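Local coordinates for uncharacterized protein SCO6318 (Streptomyces coelicolor A3, PDB 2QZ7) that is of unknown function but belongs to the TerD family, named for tellurium resistance, and binds three sodium ions in this crystal, at residues L30-P34 against V125-G129; R39-L44 against K120-V125; L23-R29 against E92-D98; I47-Y51 against F182-G187; G110-H114 against P179-A183. Residues are numbered along the deposited sequence.

How the contacts relate
Two antiparallel sheets face each other in this TerD-domain beta sandwich. Contact 3 pairs strands 26-31 and 91-95 in one sheet, and contact 1 continues strand 26-31 at its far end, the two centres about 21 Å apart. Contacts 4 and 5, centres about 9 Å apart and sharing Phe182 and Ala183, lay helix 179-185 over the other sheet. The sheets meet where Met93 SE of contact 3 lies 3.6 Å from Ala48 CB of contact 4. Contacts 1 and 2, centres about 9 Å apart, share Val125 and one sodium ion; Trp32 NE1 and His42 O, 2.8 Å apart, tie them together. From contact 2, His43 O reaches His114 N of contact 5 at 2.8 Å.

Contact 1: L30-P34 against V125-G129; sequences LKWDP and VSNTG. With NA (sodium ion), chain E; NA (sodium ion), chain C.
Here an antiparallel ladder ends and its strands part into sodium-binding loops: residues 30-34 leave strand 26-31 against residues 125-129, which lead into strand 129-134. Lys31 and Gly129 form a hydrogen-bonded pair, CA to CA 5.2 Å: Lys31 N donates to Gly129 O at 2.9 Å and Gly129 N to Lys31 O at 3.0 Å. Asp33 N reaches Ser126 O at 2.9 Å, past Asn127, whose positive phi/psi (57/42) turns the chain. Waters satisfy other polar atoms: one accepts from Ser126 N (2.8 Å) and donates to Asp33 O (3.1 Å), another donates to Asn127 O (2.7 Å) and Asp33 OD1 (3.0 Å), and a third accepts from Trp32 N (3.1 Å). Two sodium ions take up oxygens: one binds this third water and Trp32 O (2.3 Å) with Gly84 and Gly86, the other the carbonyl Val125 O at 2.4 Å and the hydroxyl Thr128 OG1 at 2.7 Å with Phe122. Trp32, chi1 p, sets CD1 3.9 Å from Val125 CG1, while its NE1 is hydrogen-bonded to His42 O. The pairing lies within one sheet of the sandwich; Leu30 and Trp32 pack on Leu44 of strand 44-52 in the other.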
# COMPACT_ATOMS: atom_id res chain seq x y z
N LEU A 30 7.17 -1.31 -5.48
CA LEU A 30 7.81 -0.35 -4.59
C LEU A 30 9.35 -0.46 -4.66
O LEU A 30 9.88 -1.58 -4.69
CB LEU A 30 7.33 -0.64 -3.16
CG LEU A 30 8.05 0.05 -1.99
CD1 LEU A 30 7.82 1.55 -2.08
CD2 LEU A 30 7.46 -0.51 -0.68
N LYS A 31 10.04 0.68 -4.74
CA LYS A 31 11.52 0.72 -4.70
C LYS A 31 11.95 1.67 -3.60
O LYS A 31 11.19 2.57 -3.24
CB LYS A 31 12.10 1.18 -6.06
CG LYS A 31 11.66 2.60 -6.48
CD LYS A 31 12.35 3.03 -7.79
CE LYS A 31 11.99 4.47 -8.16
NZ LYS A 31 12.84 5.02 -9.29
N TRP A 32 13.17 1.48 -3.10
CA TRP A 32 13.85 2.38 -2.16
C TRP A 32 15.31 1.99 -1.99
O TRP A 32 15.69 0.83 -2.19
CB TRP A 32 13.13 2.43 -0.80
CG TRP A 32 13.30 1.22 0.12
CD1 TRP A 32 14.23 1.07 1.15
CD2 TRP A 32 12.47 0.06 0.15
NE1 TRP A 32 14.00 -0.13 1.80
CE2 TRP A 32 12.94 -0.77 1.20
CE3 TRP A 32 11.34 -0.36 -0.61
CZ2 TRP A 32 12.35 -2.01 1.51
CZ3 TRP A 32 10.75 -1.57 -0.30
CH2 TRP A 32 11.26 -2.40 0.75
N ASP A 33 16.15 2.95 -1.64
CA ASP A 33 17.56 2.63 -1.42
C ASP A 33 17.82 2.13 -0.01
O ASP A 33 17.21 2.62 0.94
CB ASP A 33 18.47 3.83 -1.72
CG ASP A 33 18.50 4.17 -3.19
OD1 ASP A 33 18.13 3.30 -4.04
OD2 ASP A 33 18.89 5.32 -3.50
N PRO A 34 18.78 1.19 0.14
CA PRO A 34 19.13 0.70 1.46
C PRO A 34 19.93 1.76 2.24
O PRO A 34 20.28 2.80 1.68
CB PRO A 34 20.00 -0.52 1.14
CG PRO A 34 20.71 -0.12 -0.15
CD PRO A 34 19.61 0.58 -0.92
N VAL A 125 14.55 8.53 3.46
CA VAL A 125 14.88 7.32 2.66
C VAL A 125 14.97 7.70 1.18
O VAL A 125 13.98 8.21 0.60
CB VAL A 125 13.82 6.16 2.85
CG1 VAL A 125 14.30 4.86 2.15
CG2 VAL A 125 13.51 5.89 4.33
N SER A 126 16.13 7.46 0.55
CA SER A 126 16.35 7.93 -0.82
C SER A 126 15.75 7.05 -1.92
O SER A 126 15.66 5.82 -1.79
CB SER A 126 17.83 8.35 -1.10
OG SER A 126 18.78 7.44 -0.57
N ASN A 127 15.25 7.73 -2.95
CA ASN A 127 14.68 7.08 -4.10
C ASN A 127 13.55 6.13 -3.76
O ASN A 127 13.47 5.02 -4.29
CB ASN A 127 15.79 6.38 -4.90
CG ASN A 127 16.72 7.38 -5.58
OD1 ASN A 127 17.91 7.50 -5.23
ND2 ASN A 127 16.17 8.13 -6.54
N THR A 128 12.69 6.58 -2.84
CA THR A 128 11.47 5.89 -2.54
C THR A 128 10.53 6.15 -3.69
O THR A 128 10.34 7.31 -4.07
CB THR A 128 10.81 6.42 -1.26
OG1 THR A 128 10.56 7.82 -1.41
CG2 THR A 128 11.70 6.15 -0.03
N GLY A 129 9.96 5.08 -4.25
CA GLY A 129 9.03 5.20 -5.38
C GLY A 129 8.01 4.08 -5.44
O GLY A 129 8.29 2.93 -5.06
NA NA E . 12.10 9.52 -0.04
NA NA C . 16.68 -0.71 -3.57
O HOH W 1 15.04 -0.03 -5.00
O HOH W 2 17.93 5.60 1.54
O HOH W 3 15.32 3.19 -5.12
O HOH W 4 10.44 10.89 -0.45

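Contact 2: R39-L44 against K120-V125; sequences RPPHHL and KTFDDV. With NA (sodium ion), chain D; NA (sodium ion), chain E.
Sodium-binding loops at one end of the TerD-domain beta sandwich meet here: residues 39-44, extended and leading into strand 44-52, cross residues 120-125, where 122-124 have helical phi/psi. The nearest CA atoms, His42 and Val125, are 7.4 Å apart. The His42 ring (chi1 m) takes Val125 CG2 over one face in a CH-pi contact, 4.2 Å from the centroid and 8° off the normal. Two residues on, Leu44 (chi1 m, chi2 p) sets CD1 4.4 Å from Val125 CG1 and CD2 4.4 Å from Phe122 CE1. Lys120 (chi3 m) sets CE 3.4 Å from Arg39 NH2 and NZ 3.0 Å from Pro41 O, at an angle too poor for a hydrogen bond. Lys120 NZ and Arg39 NH2, like charges, are 4.2 Å apart. Thr121 N donates to Asp124 OD2 at 2.7 Å. Leu44 O binds one sodium at 2.4 Å, joined by Asp45, Ser81 and Glu91. A second, also bound by Thr128, is held by Val125 O at 2.4 Å and Phe122 O at 2.1 Å.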
# COMPACT_ATOMS: atom_id res chain seq x y z
N ARG A 39 24.12 3.08 9.33
CA ARG A 39 22.77 3.01 9.91
C ARG A 39 22.00 1.64 9.79
O ARG A 39 22.13 0.92 8.78
CB ARG A 39 21.87 4.09 9.26
CG ARG A 39 22.24 5.58 9.47
CD ARG A 39 21.25 6.48 8.66
NE ARG A 39 19.84 6.27 9.06
CZ ARG A 39 18.75 6.76 8.44
NH1 ARG A 39 18.85 7.49 7.33
NH2 ARG A 39 17.56 6.49 8.95
N PRO A 40 21.13 1.32 10.81
CA PRO A 40 20.14 0.22 10.73
C PRO A 40 19.32 0.21 9.41
O PRO A 40 19.14 1.27 8.81
CB PRO A 40 19.22 0.49 11.92
CG PRO A 40 20.13 1.16 12.94
CD PRO A 40 21.08 2.02 12.12
N PRO A 41 18.86 -0.98 8.97
CA PRO A 41 18.15 -1.16 7.69
C PRO A 41 16.94 -0.25 7.49
O PRO A 41 16.29 0.17 8.47
CB PRO A 41 17.70 -2.62 7.71
CG PRO A 41 17.74 -3.00 9.18
CD PRO A 41 18.94 -2.26 9.69
N HIS A 42 16.66 0.03 6.23
CA HIS A 42 15.43 0.68 5.84
C HIS A 42 14.40 -0.41 5.44
O HIS A 42 14.55 -1.06 4.41
CB HIS A 42 15.70 1.68 4.69
CG HIS A 42 16.43 2.91 5.10
ND1 HIS A 42 17.30 3.58 4.26
CD2 HIS A 42 16.45 3.59 6.27
CE1 HIS A 42 17.80 4.63 4.89
NE2 HIS A 42 17.32 4.65 6.11
N HIS A 43 13.40 -0.61 6.29
CA HIS A 43 12.40 -1.64 6.09
C HIS A 43 11.07 -0.96 5.78
O HIS A 43 10.47 -0.30 6.64
CB HIS A 43 12.26 -2.56 7.31
CG HIS A 43 11.29 -3.68 7.11
ND1 HIS A 43 11.13 -4.70 8.03
CD2 HIS A 43 10.38 -3.92 6.13
CE1 HIS A 43 10.19 -5.54 7.60
NE2 HIS A 43 9.71 -5.07 6.46
N LEU A 44 10.67 -1.08 4.51
CA LEU A 44 9.39 -0.57 3.99
C LEU A 44 8.56 -1.74 3.55
O LEU A 44 9.09 -2.75 3.08
CB LEU A 44 9.54 0.37 2.79
CG LEU A 44 9.92 1.84 3.07
CD1 LEU A 44 11.35 1.99 3.70
CD2 LEU A 44 9.79 2.66 1.81
N LYS A 120 11.22 7.56 11.53
CA LYS A 120 11.74 7.58 10.16
C LYS A 120 10.64 7.87 9.12
O LYS A 120 9.61 7.21 9.09
CB LYS A 120 12.48 6.27 9.88
CG LYS A 120 13.25 6.20 8.58
CD LYS A 120 13.70 4.76 8.28
CE LYS A 120 14.93 4.38 9.12
NZ LYS A 120 15.37 2.95 8.86
N THR A 121 10.88 8.87 8.28
CA THR A 121 9.88 9.32 7.30
C THR A 121 10.37 9.03 5.87
O THR A 121 11.50 8.59 5.67
CB THR A 121 9.60 10.81 7.46
OG1 THR A 121 10.75 11.55 7.04
CG2 THR A 121 9.28 11.18 8.94
N PHE A 122 9.51 9.30 4.88
CA PHE A 122 9.83 9.11 3.47
C PHE A 122 10.97 10.00 3.01
O PHE A 122 11.71 9.64 2.07
CB PHE A 122 8.58 9.31 2.59
CG PHE A 122 7.61 8.17 2.68
CD1 PHE A 122 7.80 7.01 1.92
CD2 PHE A 122 6.49 8.24 3.52
CE1 PHE A 122 6.90 5.93 2.03
CE2 PHE A 122 5.60 7.20 3.64
CZ PHE A 122 5.78 6.02 2.87
N ASP A 123 11.11 11.15 3.67
CA ASP A 123 12.20 12.12 3.42
C ASP A 123 13.57 11.60 3.86
O ASP A 123 14.57 12.00 3.29
CB ASP A 123 11.93 13.47 4.08
CG ASP A 123 12.71 14.59 3.44
OD1 ASP A 123 12.62 14.72 2.19
OD2 ASP A 123 13.44 15.32 4.15
N ASP A 124 13.58 10.74 4.89
CA ASP A 124 14.79 10.06 5.38
C ASP A 124 15.31 8.91 4.49
O ASP A 124 16.39 8.37 4.75
CB ASP A 124 14.55 9.49 6.78
CG ASP A 124 14.10 10.56 7.77
OD1 ASP A 124 14.70 11.66 7.80
OD2 ASP A 124 13.16 10.29 8.54
N VAL A 125 14.55 8.53 3.46
CA VAL A 125 14.88 7.32 2.66
C VAL A 125 14.97 7.70 1.18
O VAL A 125 13.98 8.21 0.60
CB VAL A 125 13.82 6.16 2.85
CG1 VAL A 125 14.30 4.86 2.15
CG2 VAL A 125 13.51 5.89 4.33
NA NA D . 9.07 -5.11 2.95
NA NA E . 12.10 9.52 -0.04
O HOH W 5 9.39 -7.07 3.86
O HOH W 4 10.44 10.89 -0.45

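Contact 3: L23-R29 against E92-D98; sequences LKRVDVR and EMTFELD
Neighbouring antiparallel strands of a beta sandwich meet here, strand 26-29 against strand 92-95, with axes 4.6 Å apart at 170°. Val26 with Phe95 and Val28 with Met93 are hydrogen-bonded pairs, each 5.2 Å CA to CA; the non-hydrogen-bonded pairs are closer, Asp27 CA to Thr94 CA 4.1 Å and Arg29 CA to Glu92 CA 4.3 Å. Val26 N to Phe95 O (2.8 Å), Phe95 N to Val26 O (2.6 Å), Val28 N to Met93 O (2.8 Å) and Met93 N to Val28 O (2.8 Å) zip the backbones. The side chains of Val26, Val28, selenomethionine Met93 and Phe95 form the apolar face, turned to the other sheet. Phe95 (chi1 m) is the large knob on this face: Val28 CG2 meets its CE2 at 3.8 Å, and Val26 CG1 lies 3.6 Å from its CB. Val26 CG1 also reaches Leu97 CD1 at 3.8 Å, and Leu23 CB comes within 4.1 Å of Leu97 CD1, so Leu97 fills the hollow between Val26 and Leu23. Phe158 of strand 152-160 covers all three. The end of the Met93 side chain extends to Ile46 and Ala48 of strand 44-52. Arg25 NH1 makes a salt bridge to Glu96 OE2 at 3.0 Å. On the face of Asp27, Arg29, Glu92 and Thr94, Thr94 OG1 donates to Glu92 OE1 at 2.7 Å, and one water donates to that OE1 and to Asp27 OD1, 2.7 Å from each.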
# COMPACT_ATOMS: atom_id res chain seq x y z
N LEU A 23 -11.52 -2.35 -13.56
CA LEU A 23 -10.20 -2.94 -13.36
C LEU A 23 -10.34 -4.39 -12.99
O LEU A 23 -11.18 -4.77 -12.20
CB LEU A 23 -9.44 -2.23 -12.23
CG LEU A 23 -8.87 -0.83 -12.39
CD1 LEU A 23 -9.67 0.09 -13.33
CD2 LEU A 23 -8.80 -0.24 -10.98
N LYS A 24 -9.45 -5.22 -13.51
CA LYS A 24 -9.61 -6.63 -13.30
C LYS A 24 -8.52 -7.10 -12.43
O LYS A 24 -8.73 -7.89 -11.53
CB LYS A 24 -9.57 -7.40 -14.62
CG LYS A 24 -10.83 -7.26 -15.44
CD LYS A 24 -10.61 -7.98 -16.76
CE LYS A 24 -11.92 -8.18 -17.50
NZ LYS A 24 -11.79 -9.34 -18.43
N ARG A 25 -7.32 -6.65 -12.74
CA ARG A 25 -6.16 -6.99 -11.97
C ARG A 25 -5.25 -5.76 -11.93
O ARG A 25 -5.22 -4.96 -12.88
CB ARG A 25 -5.49 -8.26 -12.50
CG ARG A 25 -4.72 -8.14 -13.81
CD ARG A 25 -3.27 -7.71 -13.54
NE ARG A 25 -2.32 -8.44 -14.40
CZ ARG A 25 -1.72 -9.57 -14.05
NH1 ARG A 25 -1.97 -10.11 -12.86
NH2 ARG A 25 -0.87 -10.18 -14.90
N VAL A 26 -4.55 -5.59 -10.83
CA VAL A 26 -3.77 -4.40 -10.61
C VAL A 26 -2.55 -4.82 -9.81
O VAL A 26 -2.60 -5.81 -9.09
CB VAL A 26 -4.61 -3.28 -9.88
CG1 VAL A 26 -4.81 -3.59 -8.44
CG2 VAL A 26 -3.95 -1.94 -10.03
N ASP A 27 -1.44 -4.12 -10.00
CA ASP A 27 -0.27 -4.37 -9.16
C ASP A 27 0.35 -3.09 -8.65
O ASP A 27 0.12 -1.99 -9.22
CB ASP A 27 0.78 -5.25 -9.86
CG ASP A 27 1.58 -4.49 -10.90
OD1 ASP A 27 2.82 -4.44 -10.81
OD2 ASP A 27 0.98 -3.96 -11.85
N VAL A 28 1.08 -3.23 -7.55
CA VAL A 28 1.73 -2.15 -6.89
C VAL A 28 3.19 -2.59 -6.73
O VAL A 28 3.47 -3.66 -6.21
CB VAL A 28 1.09 -1.87 -5.52
CG1 VAL A 28 1.82 -0.73 -4.79
CG2 VAL A 28 -0.40 -1.55 -5.69
N ARG A 29 4.10 -1.77 -7.22
CA ARG A 29 5.55 -2.08 -7.08
C ARG A 29 6.20 -0.95 -6.33
O ARG A 29 5.87 0.24 -6.57
CB ARG A 29 6.21 -2.23 -8.47
CG ARG A 29 5.82 -3.50 -9.22
CD ARG A 29 6.28 -3.41 -10.71
NE ARG A 29 5.39 -2.49 -11.41
CZ ARG A 29 5.56 -2.03 -12.64
NH1 ARG A 29 6.61 -2.40 -13.35
NH2 ARG A 29 4.67 -1.21 -13.18
N GLU A 92 6.53 -6.14 -4.41
CA GLU A 92 5.37 -5.95 -5.26
C GLU A 92 4.16 -6.68 -4.68
O GLU A 92 4.30 -7.71 -4.00
CB GLU A 92 5.65 -6.46 -6.69
CG GLU A 92 5.56 -7.98 -6.84
CD GLU A 92 4.11 -8.47 -7.13
OE1 GLU A 92 3.33 -7.75 -7.77
OE2 GLU A 92 3.75 -9.59 -6.74
N MSE A 93 2.98 -6.16 -4.98
CA MSE A 93 1.75 -6.79 -4.58
C MSE A 93 0.80 -6.74 -5.77
O MSE A 93 0.51 -5.65 -6.32
CB MSE A 93 1.12 -6.00 -3.39
CG MSE A 93 -0.13 -6.72 -2.79
SE MSE A 93 -0.88 -5.84 -1.27
CE MSE A 93 0.53 -6.26 -0.03
N THR A 94 0.30 -7.91 -6.17
CA THR A 94 -0.70 -8.00 -7.26
C THR A 94 -2.12 -8.32 -6.75
O THR A 94 -2.30 -9.26 -5.98
CB THR A 94 -0.23 -9.05 -8.27
OG1 THR A 94 1.05 -8.66 -8.79
CG2 THR A 94 -1.24 -9.27 -9.43
N PHE A 95 -3.13 -7.60 -7.23
CA PHE A 95 -4.52 -7.83 -6.84
C PHE A 95 -5.33 -8.32 -8.00
O PHE A 95 -5.33 -7.69 -9.07
CB PHE A 95 -5.23 -6.53 -6.36
CG PHE A 95 -4.47 -5.76 -5.30
CD1 PHE A 95 -5.03 -5.62 -4.02
CD2 PHE A 95 -3.23 -5.18 -5.57
CE1 PHE A 95 -4.36 -4.91 -3.05
CE2 PHE A 95 -2.55 -4.46 -4.57
CZ PHE A 95 -3.14 -4.32 -3.32
N GLU A 96 -6.05 -9.41 -7.79
CA GLU A 96 -6.98 -9.89 -8.78
C GLU A 96 -8.30 -9.43 -8.23
O GLU A 96 -9.02 -10.20 -7.61
CB GLU A 96 -6.92 -11.42 -8.92
CG GLU A 96 -5.57 -12.01 -9.35
CD GLU A 96 -5.05 -11.53 -10.72
OE1 GLU A 96 -5.87 -11.29 -11.65
OE2 GLU A 96 -3.81 -11.39 -10.86
N LEU A 97 -8.58 -8.14 -8.42
CA LEU A 97 -9.80 -7.46 -7.94
C LEU A 97 -11.10 -8.17 -8.34
O LEU A 97 -12.01 -8.33 -7.54
CB LEU A 97 -9.79 -6.00 -8.43
CG LEU A 97 -8.60 -5.14 -7.91
CD1 LEU A 97 -8.64 -3.75 -8.49
CD2 LEU A 97 -8.60 -5.04 -6.42
N ASP A 98 -11.14 -8.64 -9.57
CA ASP A 98 -12.33 -9.30 -10.12
C ASP A 98 -12.66 -10.60 -9.39
O ASP A 98 -13.77 -11.08 -9.48
CB ASP A 98 -12.18 -9.51 -11.63
CG ASP A 98 -11.02 -10.44 -12.01
OD1 ASP A 98 -11.14 -11.04 -13.11
OD2 ASP A 98 -9.99 -10.56 -11.29
O HOH W 6 4.22 -6.64 -10.05

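Contact 4: I47-Y51 against F182-G187; sequences IATTY and FATEMG
Residues 47-51 are fully extended, an inner stretch of strand 44-52, while residues 182-187 are the last part of helix 179-185 and the chain leaving it. The backbones stay apart, the nearest CA atoms, Thr49 and Ala183, lying 7.1 Å apart, and no direct hydrogen bond crosses. With strand alternation, Ile47, Thr49 and Tyr51 all point at the helix. Ile47 (chi1 m, chi2 t) places CD1 at the edge of the Phe182 ring, 4.0 Å from Phe182 CD2, and Ile47 CG2 touches Ala183 CB at 4.3 Å and SE of selenomethionine Met186 at 4.0 Å. Met186 (chi1 p, chi2 t) reaches back to the strand: its CE lies 3.5 Å from Ile47 O and its SE 3.4 Å from Thr49 OG1. Thr49 also brings CG2 to 3.8 Å from Ala183 O. At the far end Thr49 OG1 and Tyr51 OH share a hydrogen bond of 2.8 Å, and Tyr51 OH sits 3.1 Å from Gly187 CA, where a side chain would clash. One water bridges the two segments: it donates to Ala183 O (2.9 Å), accepts from Gly187 N (2.9 Å) and is hydrogen-bonded to Tyr51 OH (2.6 Å). Arg106 adds a cation-pi contact to Tyr51 and is hydrogen-bonded to Gly187 O. This is a C-terminal helix packed on the outer face of one sheet of the TerD-domain beta sandwich, roughly along its strands.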
# COMPACT_ATOMS: atom_id res chain seq x y z
N ILE A 47 1.40 -2.43 2.13
CA ILE A 47 0.34 -2.99 2.98
C ILE A 47 -0.98 -2.68 2.32
O ILE A 47 -1.18 -1.56 1.88
CB ILE A 47 0.35 -2.32 4.40
CG1 ILE A 47 1.72 -2.53 5.10
CG2 ILE A 47 -0.79 -2.87 5.23
CD1 ILE A 47 1.83 -1.78 6.48
N ALA A 48 -1.90 -3.65 2.27
CA ALA A 48 -3.28 -3.38 1.81
C ALA A 48 -4.30 -3.92 2.81
O ALA A 48 -4.01 -4.84 3.58
CB ALA A 48 -3.54 -4.01 0.42
N THR A 49 -5.49 -3.30 2.80
CA THR A 49 -6.65 -3.74 3.59
C THR A 49 -7.85 -3.76 2.74
O THR A 49 -7.95 -2.98 1.81
CB THR A 49 -6.90 -2.82 4.77
OG1 THR A 49 -6.61 -1.48 4.35
CG2 THR A 49 -5.93 -3.18 5.96
N THR A 50 -8.78 -4.65 3.07
CA THR A 50 -10.04 -4.81 2.38
C THR A 50 -11.15 -4.41 3.37
O THR A 50 -10.94 -4.48 4.62
CB THR A 50 -10.23 -6.29 1.95
OG1 THR A 50 -10.11 -7.13 3.10
CG2 THR A 50 -9.14 -6.69 0.96
N TYR A 51 -12.27 -3.95 2.80
CA TYR A 51 -13.43 -3.40 3.54
C TYR A 51 -14.73 -3.99 2.98
O TYR A 51 -14.89 -4.10 1.75
CB TYR A 51 -13.45 -1.85 3.51
CG TYR A 51 -12.17 -1.33 4.12
CD1 TYR A 51 -12.08 -1.09 5.51
CD2 TYR A 51 -11.02 -1.16 3.35
CE1 TYR A 51 -10.88 -0.66 6.09
CE2 TYR A 51 -9.81 -0.76 3.92
CZ TYR A 51 -9.76 -0.51 5.30
OH TYR A 51 -8.56 -0.10 5.90
N PHE A 182 -0.84 1.74 11.49
CA PHE A 182 -1.23 2.26 10.16
C PHE A 182 -2.32 1.41 9.54
O PHE A 182 -3.33 1.93 9.03
CB PHE A 182 -0.01 2.28 9.23
CG PHE A 182 -0.30 2.66 7.80
CD1 PHE A 182 -0.89 3.90 7.48
CD2 PHE A 182 0.00 1.76 6.77
CE1 PHE A 182 -1.12 4.24 6.15
CE2 PHE A 182 -0.20 2.09 5.45
CZ PHE A 182 -0.76 3.36 5.12
N ALA A 183 -2.16 0.10 9.64
CA ALA A 183 -3.15 -0.78 9.01
C ALA A 183 -4.53 -0.61 9.61
O ALA A 183 -5.54 -0.73 8.88
CB ALA A 183 -2.68 -2.28 9.05
N THR A 184 -4.60 -0.35 10.92
CA THR A 184 -5.90 -0.08 11.60
C THR A 184 -6.60 1.23 11.20
O THR A 184 -7.82 1.38 11.41
CB THR A 184 -5.77 -0.06 13.14
OG1 THR A 184 -5.23 1.20 13.57
CG2 THR A 184 -4.86 -1.22 13.63
N GLU A 185 -5.83 2.17 10.68
CA GLU A 185 -6.37 3.53 10.45
C GLU A 185 -6.32 3.95 9.00
O GLU A 185 -6.96 4.93 8.64
CB GLU A 185 -5.65 4.57 11.31
CG GLU A 185 -4.21 4.82 10.98
CD GLU A 185 -3.54 5.81 11.94
OE1 GLU A 185 -4.16 6.21 12.94
OE2 GLU A 185 -2.39 6.20 11.69
N MSE A 186 -5.61 3.17 8.16
CA MSE A 186 -5.40 3.57 6.76
C MSE A 186 -6.74 3.63 5.99
O MSE A 186 -6.81 4.32 4.98
CB MSE A 186 -4.45 2.62 6.02
CG MSE A 186 -5.01 1.24 5.81
SE MSE A 186 -3.66 -0.07 5.17
CE MSE A 186 -3.14 0.79 3.51
N GLY A 187 -7.77 2.91 6.44
CA GLY A 187 -9.07 2.92 5.75
C GLY A 187 -10.09 3.88 6.31
O GLY A 187 -11.20 4.02 5.77
O HOH W 7 -7.94 0.68 8.25

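Contact 5: G110-H114 against P179-A183; sequences GVAIH and PVLFA. With EDO (1,2-ethanediol), chain F.
Pro179 lies over one face of the His114 imidazole, its CG 3.7 Å from the ring centroid and 5° off the normal, a CH-pi contact. Pro179 CD also meets Ile113 O at 3.8 Å. Strand 110-113 and helix 179-183 run nearly antiparallel, with axes 8.6 Å apart at 151°, and approach most closely at Ala112 and Pro179, CA to CA 5.3 Å. The small Ala112 allows this: its CB is 4.0 Å from Pro179 CB and 3.9 Å from Phe182 CD2. One helical turn on, Phe182 (chi1 t) turns its ring edge to Gly110, with CZ 4.3 Å from Gly110 CA, where a CB would clash. His114 NE2 is hydrogen-bonded to Asp45, and its ND1 shares a 2.8 Å hydrogen bond with O1 of a 1,2-ethanediol, probably from the crystallisation liquor. The helix thus lies on the sheet containing strand 104-113, roughly along its strands, Phe182 also touching Ile47 of strand 44-52 and Ala152 and Thr154 of strand 152-160.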
# COMPACT_ATOMS: atom_id res chain seq x y z
N GLY A 110 -1.16 1.04 0.65
CA GLY A 110 -0.22 2.07 1.06
C GLY A 110 1.15 1.46 1.34
O GLY A 110 1.42 0.27 1.04
N VAL A 111 2.03 2.30 1.86
CA VAL A 111 3.39 1.93 2.14
C VAL A 111 3.71 2.44 3.53
O VAL A 111 3.45 3.60 3.88
CB VAL A 111 4.37 2.48 1.06
CG1 VAL A 111 5.86 2.27 1.47
CG2 VAL A 111 4.11 1.83 -0.33
N ALA A 112 4.28 1.55 4.34
CA ALA A 112 4.68 1.90 5.70
C ALA A 112 6.19 1.71 5.94
O ALA A 112 6.78 0.74 5.47
CB ALA A 112 3.87 1.08 6.73
N ILE A 113 6.78 2.65 6.68
CA ILE A 113 8.19 2.55 7.09
C ILE A 113 8.24 2.00 8.49
O ILE A 113 7.55 2.50 9.38
CB ILE A 113 8.92 3.93 7.00
CG1 ILE A 113 8.71 4.55 5.61
CG2 ILE A 113 10.40 3.80 7.34
CD1 ILE A 113 9.04 6.05 5.55
N HIS A 114 9.07 0.98 8.73
CA HIS A 114 9.32 0.51 10.11
C HIS A 114 9.99 1.56 10.99
O HIS A 114 10.88 2.32 10.55
CB HIS A 114 10.01 -0.85 10.14
CG HIS A 114 9.11 -1.94 9.63
ND1 HIS A 114 8.64 -2.96 10.42
CD2 HIS A 114 8.55 -2.14 8.41
CE1 HIS A 114 7.86 -3.75 9.71
NE2 HIS A 114 7.79 -3.27 8.49
N PRO A 179 3.85 0.53 11.25
CA PRO A 179 3.10 -0.32 10.30
C PRO A 179 1.83 -0.97 10.84
O PRO A 179 0.83 -1.01 10.12
CB PRO A 179 4.14 -1.39 9.90
CG PRO A 179 5.48 -0.66 10.01
CD PRO A 179 5.29 0.19 11.29
N VAL A 180 1.86 -1.50 12.05
CA VAL A 180 0.70 -2.23 12.60
C VAL A 180 -0.47 -1.23 12.89
O VAL A 180 -1.64 -1.46 12.54
CB VAL A 180 1.06 -3.01 13.90
CG1 VAL A 180 -0.19 -3.75 14.41
CG2 VAL A 180 2.22 -4.03 13.64
N LEU A 181 -0.13 -0.12 13.53
CA LEU A 181 -1.13 0.91 13.78
C LEU A 181 -1.71 1.49 12.47
O LEU A 181 -2.95 1.72 12.37
CB LEU A 181 -0.57 2.00 14.69
CG LEU A 181 -1.63 2.99 15.21
CD1 LEU A 181 -2.78 2.24 16.00
CD2 LEU A 181 -1.02 4.10 16.07
N PHE A 182 -0.84 1.74 11.49
CA PHE A 182 -1.23 2.26 10.16
C PHE A 182 -2.32 1.41 9.54
O PHE A 182 -3.33 1.93 9.03
CB PHE A 182 -0.01 2.28 9.23
CG PHE A 182 -0.30 2.66 7.80
CD1 PHE A 182 -0.89 3.90 7.48
CD2 PHE A 182 0.00 1.76 6.77
CE1 PHE A 182 -1.12 4.24 6.15
CE2 PHE A 182 -0.20 2.09 5.45
CZ PHE A 182 -0.76 3.36 5.12
N ALA A 183 -2.16 0.10 9.64
CA ALA A 183 -3.15 -0.78 9.01
C ALA A 183 -4.53 -0.61 9.61
O ALA A 183 -5.54 -0.73 8.88
CB ALA A 183 -2.68 -2.28 9.05
C1 EDO F . 7.92 -2.33 13.82
O1 EDO F . 8.77 -3.31 13.20
C2 EDO F . 8.30 -1.06 13.13
O2 EDO F . 7.56 0.02 13.64